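Side-chain contacts in capsular polysaccharide export system protein KpsC (Thermosulfurimonas dismutans, PDB 6MGB), which transfers Kdo sugars in beta-2,4 linkage, probably from CMP-Kdo, in building the glycolipid that carries Gram-negative bacterial capsules: residues 127-132 with 316-321; 132-137 with 254-259; 271-276 with 290-295. All coordinates share one frame; numbering follows the deposited sequence. Where two conformers were deposited one is given.

Contact 1: residues 127-132 with 316-321; sequences ERALKL and DVINHL
Leu132 and Ile318 mark the closest approach of the two helical backbones, their CA atoms 7.7 Å apart, so helix 120-135 and helix 314-322 meet mainly through side chains. Ile318 does most of the touching, and its two branches divide the work. Ile318 CG2 meets Leu132 CB at 4.1 Å and lies almost as close to Leu132 CD1, the two side chains crossing at a slant. The longer branch is stretched (chi2 176°) and carries Ile318 CD1 to the methyl of Ala129, 4.1 Å from its CB, one helical turn before Leu132. Ala129 itself is also touched by Phe315 and by Phe293 of helix 289-299. Cut Ile318 back to an alanine and both branches go, which would probably leave the Ala129 methyl and the Leu132 side chain facing a gap between the helices. Helix 314-322, close to the C-terminus and just after strand 310-312 of the mixed sheet, is thereby packed on helix 120-135. All the contacts are van der Waals, with no charge or direction-bound group involved, and the fit depends on shape and burial.

Contact 2: residues 132-137 with 254-259; sequences LIRDHK and LMLGKE
Arg134 reaches across to the backbone of Met255 and presents the NE side of its guanidinium group to a single carbonyl oxygen. Met255 O lies near the guanidinium plane and accepts from Arg134 NE at 2.7 Å and from Arg134 NH1 at 2.5 Å; the two nitrogens straddle the carbonyl plane, and both bonds are well bent, with N-H...O angles of 135° and 141°. The NH1 distance is short and Arg134 was deposited in two conformers, so the exact grip is less certain than the side-on pose. An extended chain from CG to NE gives the group its reach. Lower on that chain, Arg134 CG passes Leu256 CD2 at 3.9 Å, the two side chains running in opposite directions. The Met255 side chain reaches the same helix at another point: a bend at chi3 (58°) brings its CE obliquely to Ile133 CG2 at 3.8 Å, within an apolar cluster that includes Phe293. Within segment 132-137, His136 ND1 donates to Leu132 O at 3.3 Å, nearly in the ring plane, while His136 N approaches that oxygen from the opposite face. Both helices finish here in Schellman motifs, with Lys137 and Gly257 as the positive-phi residues. The contact is thus a meeting of two helix C-termini, in which an arginine satisfies a carbonyl at the end of helix 248-255, the helix that supplies Gln248 and Glu252 to the CMP site.

Contact 3: residues 271-276 with 290-295; sequences WGLTRD and LELFAA
Trp271 meets Leu292 at the pyrrole part of its indole: Leu292 CD1 comes obliquely to Trp271 CD1 at 4.4 Å, a loose apolar touch. Elsewhere the indole borders Glu109, Leu112 and Asn113 of helix 107-114, and its NE1 is held by the carbonyl O of Phe267, which satisfies the ring's polar atom and helps fix its rotation. The second flat group, the carboxylate of Asp276, turns inward on its own segment: Asp276 OD1 accepts from Thr274 OG1 at 2.6 Å on its syn side, the hydroxyl oxygen sitting 26° out of the carboxylate plane. This bond links Thr274 with the residue two places on. The closer packing is between leucines. Leu292 has CG anti to its backbone N (chi1 177°), and its two methyls split between partners, CD1 to the indole and CD2 to Leu273 CD1 at 3.8 Å. The two leucine side chains run antiparallel as they pass. Leu292 also touches Phe251 and Leu112, and Leu273 touches Leu254, so the leucine pair lies where helix 289-299 and this loop pack with helix 248-255. The contact is wholly apolar across the segments, while Trp271 NE1 and the Thr274 hydroxyl bond within or near the loop, to Phe267 O and Asp276 OD1; its hold comes from methyl packing, with the indole separately pinned at NE1.

How the contacts relate
Helix 120-135 runs through contacts 1 and 2, which share Leu132 and have centres 12 Å apart; Leu130 CD1 packs on Met255 CE at 3.9 Å. Helix 289-299, from contact 3, completes the cluster: Phe293 CE1 lies 3.6 Å from Met255 CE and Phe293 CZ 3.8 Å from Ile133 CD1. Contacts 2 and 3 are further joined by a salt bridge, Glu259 OE2 to Arg275 NH1 at 2.8 Å. Contact 2 lies closer to the nucleotide than contact 3: the side chain of Met255 is about 8 Å from the bound cytidine monophosphate, that of Leu292 about 13 Å. In contact 1, the Ile318 side chain is about 12 Å from that of CMP-binding Glu252.

Contact 1: residues 127-132 with 316-321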
# COMPACT_ATOMS: atom_id res chain seq x y z
N GLU A 127 9.91 -10.96 -12.15
CA GLU A 127 9.02 -11.64 -13.09
C GLU A 127 8.36 -12.85 -12.44
O GLU A 127 7.16 -13.08 -12.58
CB GLU A 127 9.79 -12.06 -14.34
CG GLU A 127 10.19 -10.91 -15.25
CD GLU A 127 10.87 -11.39 -16.52
OE1 GLU A 127 10.94 -12.62 -16.73
OE2 GLU A 127 11.34 -10.53 -17.30
N ARG A 128 9.15 -13.65 -11.72
CA ARG A 128 8.62 -14.85 -11.08
C ARG A 128 7.57 -14.49 -10.03
O ARG A 128 6.48 -15.07 -10.00
CB ARG A 128 9.76 -15.65 -10.44
CG ARG A 128 10.45 -16.62 -11.38
CD ARG A 128 11.95 -16.64 -11.15
NE ARG A 128 12.30 -16.86 -9.75
CZ ARG A 128 13.51 -16.65 -9.23
NH1 ARG A 128 14.50 -16.22 -10.00
NH2 ARG A 128 13.73 -16.87 -7.94
N ALA A 129 7.88 -13.53 -9.16
CA ALA A 129 6.94 -13.15 -8.11
C ALA A 129 5.67 -12.56 -8.70
O ALA A 129 4.56 -12.85 -8.23
CB ALA A 129 7.60 -12.17 -7.15
N LEU A 130 5.80 -11.73 -9.73
CA LEU A 130 4.62 -11.12 -10.34
C LEU A 130 3.71 -12.18 -10.95
O LEU A 130 2.49 -12.12 -10.79
CB LEU A 130 5.06 -10.10 -11.40
CG LEU A 130 3.95 -9.35 -12.14
CD1 LEU A 130 3.07 -8.56 -11.19
CD2 LEU A 130 4.57 -8.43 -13.19
N LYS A 131 4.29 -13.16 -11.65
CA LYS A 131 3.47 -14.22 -12.23
C LYS A 131 2.73 -15.00 -11.16
O LYS A 131 1.54 -15.31 -11.30
CB LYS A 131 4.33 -15.15 -13.08
CG LYS A 131 3.56 -16.33 -13.66
CD LYS A 131 4.43 -17.19 -14.57
CE LYS A 131 3.72 -18.48 -14.93
NZ LYS A 131 2.35 -18.24 -15.48
N LEU A 132 3.42 -15.35 -10.07
CA LEU A 132 2.78 -16.10 -8.99
C LEU A 132 1.63 -15.30 -8.38
O LEU A 132 0.56 -15.86 -8.11
CB LEU A 132 3.81 -16.46 -7.92
CG LEU A 132 4.78 -17.59 -8.26
CD1 LEU A 132 5.94 -17.61 -7.28
CD2 LEU A 132 4.07 -18.94 -8.26
N ASP A 316 8.84 -16.44 0.33
CA ASP A 316 8.42 -17.14 1.54
C ASP A 316 6.97 -16.80 1.88
O ASP A 316 6.20 -17.68 2.28
CB ASP A 316 9.34 -16.78 2.71
CG ASP A 316 10.77 -17.19 2.47
OD1 ASP A 316 10.99 -18.28 1.90
OD2 ASP A 316 11.68 -16.42 2.85
N VAL A 317 6.59 -15.53 1.73
CA VAL A 317 5.22 -15.13 2.04
C VAL A 317 4.26 -15.62 0.96
O VAL A 317 3.15 -16.07 1.27
CB VAL A 317 5.15 -13.60 2.22
CG1 VAL A 317 3.72 -13.10 2.18
CG2 VAL A 317 5.81 -13.20 3.54
N ILE A 318 4.67 -15.56 -0.31
CA ILE A 318 3.82 -16.07 -1.38
C ILE A 318 3.49 -17.54 -1.13
O ILE A 318 2.32 -17.94 -1.11
CB ILE A 318 4.50 -15.87 -2.75
CG1 ILE A 318 4.55 -14.38 -3.09
CG2 ILE A 318 3.74 -16.63 -3.84
CD1 ILE A 318 5.29 -14.05 -4.37
N ASN A 319 4.52 -18.36 -0.92
CA ASN A 319 4.29 -19.78 -0.65
C ASN A 319 3.37 -19.98 0.55
O ASN A 319 2.58 -20.92 0.58
CB ASN A 319 5.62 -20.50 -0.43
CG ASN A 319 6.33 -20.82 -1.73
OD1 ASN A 319 5.70 -20.89 -2.79
ND2 ASN A 319 7.64 -21.03 -1.66
N HIS A 320 3.47 -19.10 1.55
CA HIS A 320 2.58 -19.19 2.70
C HIS A 320 1.15 -18.81 2.33
O HIS A 320 0.19 -19.45 2.79
CB HIS A 320 3.09 -18.30 3.83
CG HIS A 320 2.25 -18.34 5.07
ND1 HIS A 320 1.38 -17.33 5.41
CD2 HIS A 320 2.14 -19.28 6.04
CE1 HIS A 320 0.77 -17.63 6.54
NE2 HIS A 320 1.21 -18.81 6.95
N LEU A 321 0.99 -17.78 1.51
CA LEU A 321 -0.35 -17.35 1.12
C LEU A 321 -1.04 -18.38 0.23
O LEU A 321 -2.27 -18.50 0.26
CB LEU A 321 -0.29 -16.00 0.40
CG LEU A 321 0.13 -14.79 1.25
CD1 LEU A 321 0.22 -13.55 0.37
CD2 LEU A 321 -0.84 -14.56 2.40

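Contact 2: residues 132-137 with 254-259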
# COMPACT_ATOMS: atom_id res chain seq x y z
N LEU A 132 3.42 -15.35 -10.07
CA LEU A 132 2.78 -16.10 -8.99
C LEU A 132 1.63 -15.30 -8.38
O LEU A 132 0.56 -15.86 -8.11
CB LEU A 132 3.81 -16.46 -7.92
CG LEU A 132 4.78 -17.59 -8.26
CD1 LEU A 132 5.94 -17.61 -7.28
CD2 LEU A 132 4.07 -18.94 -8.26
N ILE A 133 1.82 -14.00 -8.16
CA ILE A 133 0.77 -13.18 -7.58
C ILE A 133 -0.43 -13.10 -8.51
O ILE A 133 -1.58 -13.17 -8.07
CB ILE A 133 1.33 -11.78 -7.24
CG1 ILE A 133 2.29 -11.87 -6.05
CG2 ILE A 133 0.20 -10.80 -6.94
CD1 ILE A 133 3.10 -10.62 -5.80
N ARG A 134 -0.18 -12.94 -9.81
CA ARG A 134 -1.28 -12.90 -10.78
C ARG A 134 -2.00 -14.24 -10.84
O ARG A 134 -3.24 -14.30 -10.78
CB ARG A 134 -0.74 -12.54 -12.16
CG ARG A 134 -0.26 -11.10 -12.30
CD ARG A 134 0.53 -10.92 -13.59
NE ARG A 134 0.77 -9.52 -13.91
CZ ARG A 134 1.54 -9.10 -14.91
NH1 ARG A 134 1.70 -7.80 -15.13
NH2 ARG A 134 2.14 -9.98 -15.70
N ASP A 135 -1.24 -15.33 -10.96
CA ASP A 135 -1.86 -16.65 -11.13
C ASP A 135 -2.69 -17.05 -9.91
O ASP A 135 -3.78 -17.61 -10.06
CB ASP A 135 -0.77 -17.70 -11.40
CG ASP A 135 -0.17 -17.56 -12.79
OD1 ASP A 135 -0.66 -16.72 -13.57
OD2 ASP A 135 0.80 -18.28 -13.09
N HIS A 136 -2.19 -16.78 -8.71
CA HIS A 136 -2.87 -17.18 -7.49
C HIS A 136 -3.77 -16.09 -6.92
O HIS A 136 -4.29 -16.25 -5.81
CB HIS A 136 -1.85 -17.62 -6.44
CG HIS A 136 -1.20 -18.93 -6.75
ND1 HIS A 136 -0.01 -19.03 -7.42
CD2 HIS A 136 -1.60 -20.20 -6.49
CE1 HIS A 136 0.31 -20.31 -7.56
NE2 HIS A 136 -0.64 -21.04 -7.00
N LYS A 137 -3.98 -15.00 -7.66
CA LYS A 137 -4.89 -13.93 -7.26
C LYS A 137 -4.57 -13.45 -5.84
O LYS A 137 -5.44 -13.38 -4.97
CB LYS A 137 -6.34 -14.39 -7.38
CG LYS A 137 -6.73 -14.82 -8.78
CD LYS A 137 -8.23 -15.04 -8.91
CE LYS A 137 -8.61 -15.49 -10.31
NZ LYS A 137 -8.03 -16.82 -10.65
N LEU A 254 -2.81 -2.02 -11.77
CA LEU A 254 -1.68 -1.80 -12.67
C LEU A 254 -0.90 -3.09 -12.89
O LEU A 254 -0.47 -3.38 -14.01
CB LEU A 254 -0.77 -0.71 -12.10
CG LEU A 254 0.08 0.11 -13.08
CD1 LEU A 254 -0.78 0.95 -13.99
CD2 LEU A 254 1.05 0.99 -12.30
N MET A 255 -0.72 -3.88 -11.83
CA MET A 255 -0.01 -5.15 -11.96
C MET A 255 -0.72 -6.10 -12.92
O MET A 255 -0.07 -6.98 -13.50
CB MET A 255 0.15 -5.79 -10.58
CG MET A 255 1.13 -5.06 -9.68
SD MET A 255 0.98 -5.51 -7.93
CE MET A 255 1.24 -7.28 -8.01
N LEU A 256 -2.03 -5.95 -13.09
CA LEU A 256 -2.79 -6.75 -14.03
C LEU A 256 -2.91 -6.10 -15.41
O LEU A 256 -3.65 -6.59 -16.26
CB LEU A 256 -4.19 -7.04 -13.47
CG LEU A 256 -4.24 -7.78 -12.14
CD1 LEU A 256 -5.67 -7.85 -11.62
CD2 LEU A 256 -3.66 -9.18 -12.26
N GLY A 257 -2.19 -5.00 -15.64
CA GLY A 257 -2.19 -4.36 -16.94
C GLY A 257 -3.39 -3.49 -17.23
O GLY A 257 -3.65 -3.18 -18.40
N LYS A 258 -4.14 -3.08 -16.21
CA LYS A 258 -5.31 -2.24 -16.42
C LYS A 258 -4.89 -0.78 -16.60
O LYS A 258 -3.79 -0.37 -16.22
CB LYS A 258 -6.27 -2.36 -15.24
CG LYS A 258 -6.65 -3.79 -14.90
CD LYS A 258 -7.29 -4.50 -16.08
CE LYS A 258 -7.66 -5.94 -15.74
NZ LYS A 258 -8.26 -6.65 -16.90
N GLU A 259 -5.78 -0.00 -17.20
CA GLU A 259 -5.61 1.44 -17.28
C GLU A 259 -6.05 2.06 -15.96
O GLU A 259 -7.22 1.94 -15.57
CB GLU A 259 -6.41 2.02 -18.45
CG GLU A 259 -6.29 3.53 -18.60
CD GLU A 259 -7.10 4.07 -19.76
OE1 GLU A 259 -8.21 3.55 -19.99
OE2 GLU A 259 -6.62 5.00 -20.44

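Contact 3: residues 271-276 with 290-295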
# COMPACT_ATOMS: atom_id res chain seq x y z
N TRP A 271 5.17 7.99 -12.51
CA TRP A 271 6.30 7.29 -13.10
C TRP A 271 6.08 6.97 -14.58
O TRP A 271 6.91 6.29 -15.19
CB TRP A 271 6.59 6.00 -12.33
CG TRP A 271 6.83 6.24 -10.87
CD1 TRP A 271 5.99 5.94 -9.84
CD2 TRP A 271 7.98 6.86 -10.28
NE1 TRP A 271 6.55 6.32 -8.64
CE2 TRP A 271 7.77 6.89 -8.89
CE3 TRP A 271 9.17 7.38 -10.79
CZ2 TRP A 271 8.70 7.42 -8.00
CZ3 TRP A 271 10.10 7.91 -9.91
CH2 TRP A 271 9.86 7.93 -8.53
N GLY A 272 4.98 7.45 -15.16
CA GLY A 272 4.68 7.22 -16.56
C GLY A 272 3.76 6.05 -16.84
O GLY A 272 3.50 5.76 -18.01
N LEU A 273 3.26 5.38 -15.80
CA LEU A 273 2.40 4.21 -15.97
C LEU A 273 0.93 4.51 -15.72
O LEU A 273 0.09 3.63 -15.96
CB LEU A 273 2.86 3.09 -15.03
CG LEU A 273 4.28 2.58 -15.27
CD1 LEU A 273 4.69 1.61 -14.16
CD2 LEU A 273 4.39 1.90 -16.63
N THR A 274 0.60 5.70 -15.25
CA THR A 274 -0.76 6.05 -14.86
C THR A 274 -1.18 7.34 -15.54
O THR A 274 -0.34 8.13 -16.00
CB THR A 274 -0.88 6.21 -13.34
OG1 THR A 274 0.17 7.07 -12.87
CG2 THR A 274 -0.79 4.87 -12.64
N ARG A 275 -2.48 7.56 -15.60
CA ARG A 275 -3.04 8.83 -16.05
C ARG A 275 -3.24 9.70 -14.81
O ARG A 275 -4.14 9.44 -14.00
CB ARG A 275 -4.34 8.61 -16.81
CG ARG A 275 -4.32 7.35 -17.66
CD ARG A 275 -5.33 7.39 -18.78
NE ARG A 275 -5.07 8.47 -19.72
CZ ARG A 275 -5.66 8.59 -20.91
NH1 ARG A 275 -6.56 7.70 -21.30
NH2 ARG A 275 -5.35 9.61 -21.70
N ASP A 276 -2.40 10.71 -14.66
CA ASP A 276 -2.28 11.45 -13.41
C ASP A 276 -2.99 12.79 -13.50
O ASP A 276 -2.75 13.56 -14.44
CB ASP A 276 -0.81 11.67 -13.05
CG ASP A 276 -0.08 10.37 -12.75
OD1 ASP A 276 -0.74 9.41 -12.31
OD2 ASP A 276 1.15 10.32 -12.95
N LEU A 290 7.29 -3.68 -14.40
CA LEU A 290 8.15 -4.66 -13.75
C LEU A 290 9.15 -3.98 -12.82
O LEU A 290 9.40 -4.45 -11.71
CB LEU A 290 8.88 -5.51 -14.80
CG LEU A 290 9.64 -6.72 -14.26
CD1 LEU A 290 8.69 -7.73 -13.64
CD2 LEU A 290 10.47 -7.36 -15.36
N GLU A 291 9.73 -2.86 -13.26
CA GLU A 291 10.69 -2.15 -12.42
C GLU A 291 10.01 -1.58 -11.18
O GLU A 291 10.53 -1.69 -10.07
CB GLU A 291 11.36 -1.03 -13.22
CG GLU A 291 12.36 -1.53 -14.26
CD GLU A 291 12.90 -0.41 -15.13
OE1 GLU A 291 12.25 0.65 -15.21
OE2 GLU A 291 13.97 -0.60 -15.74
N LEU A 292 8.84 -0.96 -11.36
CA LEU A 292 8.09 -0.43 -10.22
C LEU A 292 7.74 -1.54 -9.24
O LEU A 292 7.90 -1.39 -8.03
CB LEU A 292 6.83 0.28 -10.73
CG LEU A 292 5.87 0.85 -9.69
CD1 LEU A 292 6.59 1.73 -8.68
CD2 LEU A 292 4.78 1.64 -10.40
N PHE A 293 7.26 -2.67 -9.76
CA PHE A 293 6.92 -3.80 -8.91
C PHE A 293 8.14 -4.33 -8.17
O PHE A 293 8.07 -4.65 -6.98
CB PHE A 293 6.28 -4.90 -9.75
CG PHE A 293 6.09 -6.20 -9.02
CD1 PHE A 293 4.99 -6.39 -8.20
CD2 PHE A 293 7.01 -7.23 -9.15
CE1 PHE A 293 4.81 -7.59 -7.53
CE2 PHE A 293 6.83 -8.42 -8.48
CZ PHE A 293 5.74 -8.60 -7.67
N ALA A 294 9.28 -4.44 -8.86
CA ALA A 294 10.49 -4.97 -8.23
C ALA A 294 10.89 -4.13 -7.03
O ALA A 294 11.16 -4.67 -5.94
CB ALA A 294 11.63 -5.02 -9.25
N ALA A 295 10.95 -2.81 -7.19
CA ALA A 295 11.32 -1.95 -6.07
C ALA A 295 10.26 -1.97 -4.98
O ALA A 295 10.58 -2.09 -3.79
CB ALA A 295 11.55 -0.52 -6.57